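PDB 2FHD: DNA repair protein rhp9/CRB2, which probably recognises methylated histone H4 through its tandem tudor domains and so takes part in the DNA damage response. Local coordinates for residues Lys43-Phe46 against Asp47-Met51. Sequence-based numbering, arbitrary orientation.
Sequences KVQF and DDATM. With PO4 (phosphate ion), chain E.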
ATOM      1  N   LYS A  43       3.448  -7.687 -11.108  1.00 25.79           N
ATOM      2  CA  LYS A  43       3.667  -7.005  -9.905  1.00 25.42           C
ATOM      3  C   LYS A  43       4.435  -7.994  -9.005  1.00 24.29           C
ATOM      4  O   LYS A  43       4.037  -9.146  -8.823  1.00 23.14           O
ATOM      5  CB  LYS A  43       2.377  -6.463  -9.230  1.00 27.01           C
ATOM      6  CG  LYS A  43       2.734  -5.713  -7.920  1.00 28.85           C
ATOM      7  CD  LYS A  43       1.805  -4.600  -7.662  1.00 39.36           C
ATOM      8  CE  LYS A  43       1.128  -4.781  -6.296  1.00 41.68           C
ATOM      9  NZ  LYS A  43       0.304  -3.544  -5.953  1.00 47.06           N
ATOM     10  N   VAL A  44       5.494  -7.469  -8.411  1.00 21.75           N
ATOM     11  CA  VAL A  44       6.417  -8.245  -7.624  1.00 22.59           C
ATOM     12  C   VAL A  44       6.641  -7.457  -6.320  1.00 23.08           C
ATOM     13  O   VAL A  44       6.563  -6.239  -6.293  1.00 21.96           O
ATOM     14  CB  VAL A  44       7.649  -8.397  -8.556  1.00 22.28           C
ATOM     15  CG1 VAL A  44       8.827  -7.615  -8.170  1.00 19.54           C
ATOM     16  CG2 VAL A  44       7.773  -9.766  -9.280  1.00 18.49           C
ATOM     17  N   GLN A  45       6.861  -8.190  -5.224  1.00 25.29           N
ATOM     18  CA  GLN A  45       7.214  -7.609  -3.903  1.00 24.54           C
ATOM     19  C   GLN A  45       8.628  -8.050  -3.389  1.00 25.03           C
ATOM     20  O   GLN A  45       8.908  -9.198  -3.237  1.00 23.89           O
ATOM     21  CB  GLN A  45       6.147  -7.999  -2.890  1.00 23.60           C
ATOM     22  CG  GLN A  45       6.173  -7.147  -1.670  1.00 25.19           C
ATOM     23  CD  GLN A  45       5.015  -7.466  -0.710  1.00 30.51           C
ATOM     24  OE1 GLN A  45       4.554  -8.611  -0.574  1.00 30.93           O
ATOM     25  NE2 GLN A  45       4.555  -6.447  -0.044  1.00 31.83           N
ATOM     26  N   PHE A  46       9.508  -7.101  -3.105  1.00 26.51           N
ATOM     27  CA  PHE A  46      10.811  -7.410  -2.540  1.00 26.44           C
ATOM     28  C   PHE A  46      10.660  -7.729  -1.037  1.00 28.05           C
ATOM     29  O   PHE A  46       9.569  -7.575  -0.455  1.00 28.55           O
ATOM     30  CB  PHE A  46      11.733  -6.237  -2.869  1.00 24.60           C
ATOM     31  CG  PHE A  46      12.030  -6.160  -4.332  1.00 25.48           C
ATOM     32  CD1 PHE A  46      12.893  -7.117  -4.931  1.00 21.32           C
ATOM     33  CD2 PHE A  46      11.355  -5.236  -5.159  1.00 27.65           C
ATOM     34  CE1 PHE A  46      13.163  -7.072  -6.306  1.00 23.31           C
ATOM     35  CE2 PHE A  46      11.612  -5.186  -6.578  1.00 26.81           C
ATOM     36  CZ  PHE A  46      12.525  -6.097  -7.137  1.00 26.18           C
ATOM     37  N   ASP A  47      11.721  -8.215  -0.447  1.00 28.04           N
ATOM     38  CA  ASP A  47      11.669  -8.790   0.910  1.00 30.66           C
ATOM     39  C   ASP A  47      11.573  -7.647   1.963  1.00 31.50           C
ATOM     40  O   ASP A  47      11.158  -7.896   3.090  1.00 30.87           O
ATOM     41  CB  ASP A  47      12.856  -9.778   1.159  1.00 28.64           C
ATOM     42  CG  ASP A  47      12.700 -11.107   0.348  1.00 31.45           C
ATOM     43  OD1 ASP A  47      11.577 -11.359  -0.189  1.00 33.05           O
ATOM     44  OD2 ASP A  47      13.678 -11.921   0.236  1.00 33.09           O
ATOM     45  N   ASP A  48      11.883  -6.404   1.566  1.00 31.53           N
ATOM     46  CA  ASP A  48      11.578  -5.247   2.421  1.00 32.94           C
ATOM     47  C   ASP A  48      10.140  -4.724   2.200  1.00 34.24           C
ATOM     48  O   ASP A  48       9.820  -3.643   2.658  1.00 36.49           O
ATOM     49  CB  ASP A  48      12.534  -4.122   2.206  1.00 31.86           C
ATOM     50  CG  ASP A  48      12.454  -3.559   0.792  1.00 38.24           C
ATOM     51  OD1 ASP A  48      11.478  -3.803   0.038  1.00 38.90           O
ATOM     52  OD2 ASP A  48      13.368  -2.805   0.416  1.00 43.47           O
ATOM     53  N   ALA A  49       9.283  -5.507   1.548  1.00 33.66           N
ATOM     54  CA  ALA A  49       7.929  -5.139   1.160  1.00 34.10           C
ATOM     55  C   ALA A  49       7.733  -4.093   0.066  1.00 33.67           C
ATOM     56  O   ALA A  49       6.631  -3.831  -0.295  1.00 34.68           O
ATOM     57  CB  ALA A  49       6.933  -4.933   2.408  1.00 33.78           C
ATOM     58  N   THR A  50       8.779  -3.510  -0.470  1.00 34.09           N
ATOM     59  CA  THR A  50       8.671  -2.695  -1.688  1.00 35.31           C
ATOM     60  C   THR A  50       8.074  -3.484  -2.856  1.00 34.83           C
ATOM     61  O   THR A  50       8.455  -4.646  -3.121  1.00 33.87           O
ATOM     62  CB  THR A  50      10.029  -2.195  -2.130  1.00 35.51           C
ATOM     63  OG1 THR A  50      10.534  -1.367  -1.089  1.00 42.17           O
ATOM     64  CG2 THR A  50       9.911  -1.289  -3.400  1.00 40.96           C
HETATM   65  N   MSE A  51       7.202  -2.795  -3.572  1.00 33.77           N
HETATM   66  CA  MSE A  51       6.360  -3.299  -4.620  1.00 35.41           C
HETATM   67  C   MSE A  51       6.897  -2.735  -5.957  1.00 33.52           C
HETATM   68  O   MSE A  51       7.257  -1.550  -6.045  1.00 31.61           O
HETATM   69  CB  MSE A  51       4.981  -2.669  -4.351  1.00 38.07           C
HETATM   70  CG  MSE A  51       3.768  -3.438  -4.485  1.00 45.35           C
HETATM   71 SE   MSE A  51       3.630  -5.243  -3.760  1.00 68.24          SE
HETATM   72  CE  MSE A  51       2.189  -5.079  -2.172  1.00 52.56           C
TER
HETATM   73  P   PO4 E 306      -0.690  -1.021  -3.954  1.00123.21           P
HETATM   74  O1  PO4 E 306      -1.505  -1.428  -5.168  1.00122.61           O
HETATM   75  O2  PO4 E 306      -1.501  -1.181  -2.683  1.00122.23           O
HETATM   76  O3  PO4 E 306       0.558  -1.876  -3.821  1.00121.98           O
HETATM   77  O4  PO4 E 306      -0.316   0.433  -4.149  1.00122.55           O
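The ring of Phe-46 meets Thr-50 O obliquely, with CD2 3.6 Å from that oxygen, while the rings of Phe-46 and Phe-16 pack edge-to-face. The amide of Gln-45 has a partner at each end: NE2 gives a weak bond of 3.3 Å to Ala-49 O, and OE1 accepts from Ser-4 N. With CG anti to the backbone N (chi1 -162°) and the chain extended beyond it, NE2 comes beside Ala-49, where selenomethionine Met-51 lays CE 3.5 Å from NE2. OD1 of Asp-48 accepts from both N and OG1 of Thr-50, which come from one face of the carboxylate, N on the anti side and OG1 from higher above the plane; the bond from N, 2.8 Å long, makes an Asx turn. Ala-49 N bonded to Phe-46 O at 2.9 Å closes a type I beta turn within the connection between strands 41-46 and 51-55 of the five-stranded, SH3-like tudor barrel. Phe-46 N reaches Thr-50 O at 2.7 Å, nearly head-on (C=O...N 166°), and Gln-45 and Met-51 follow as a non-hydrogen-bonded antiparallel pair. Beyond them Lys-43 CE packs 3.5 Å from Met-51 CG, and Lys-43 NZ donates to O3 of a phosphate ion, probably from the crystallisation liquor, at 2.7 Å.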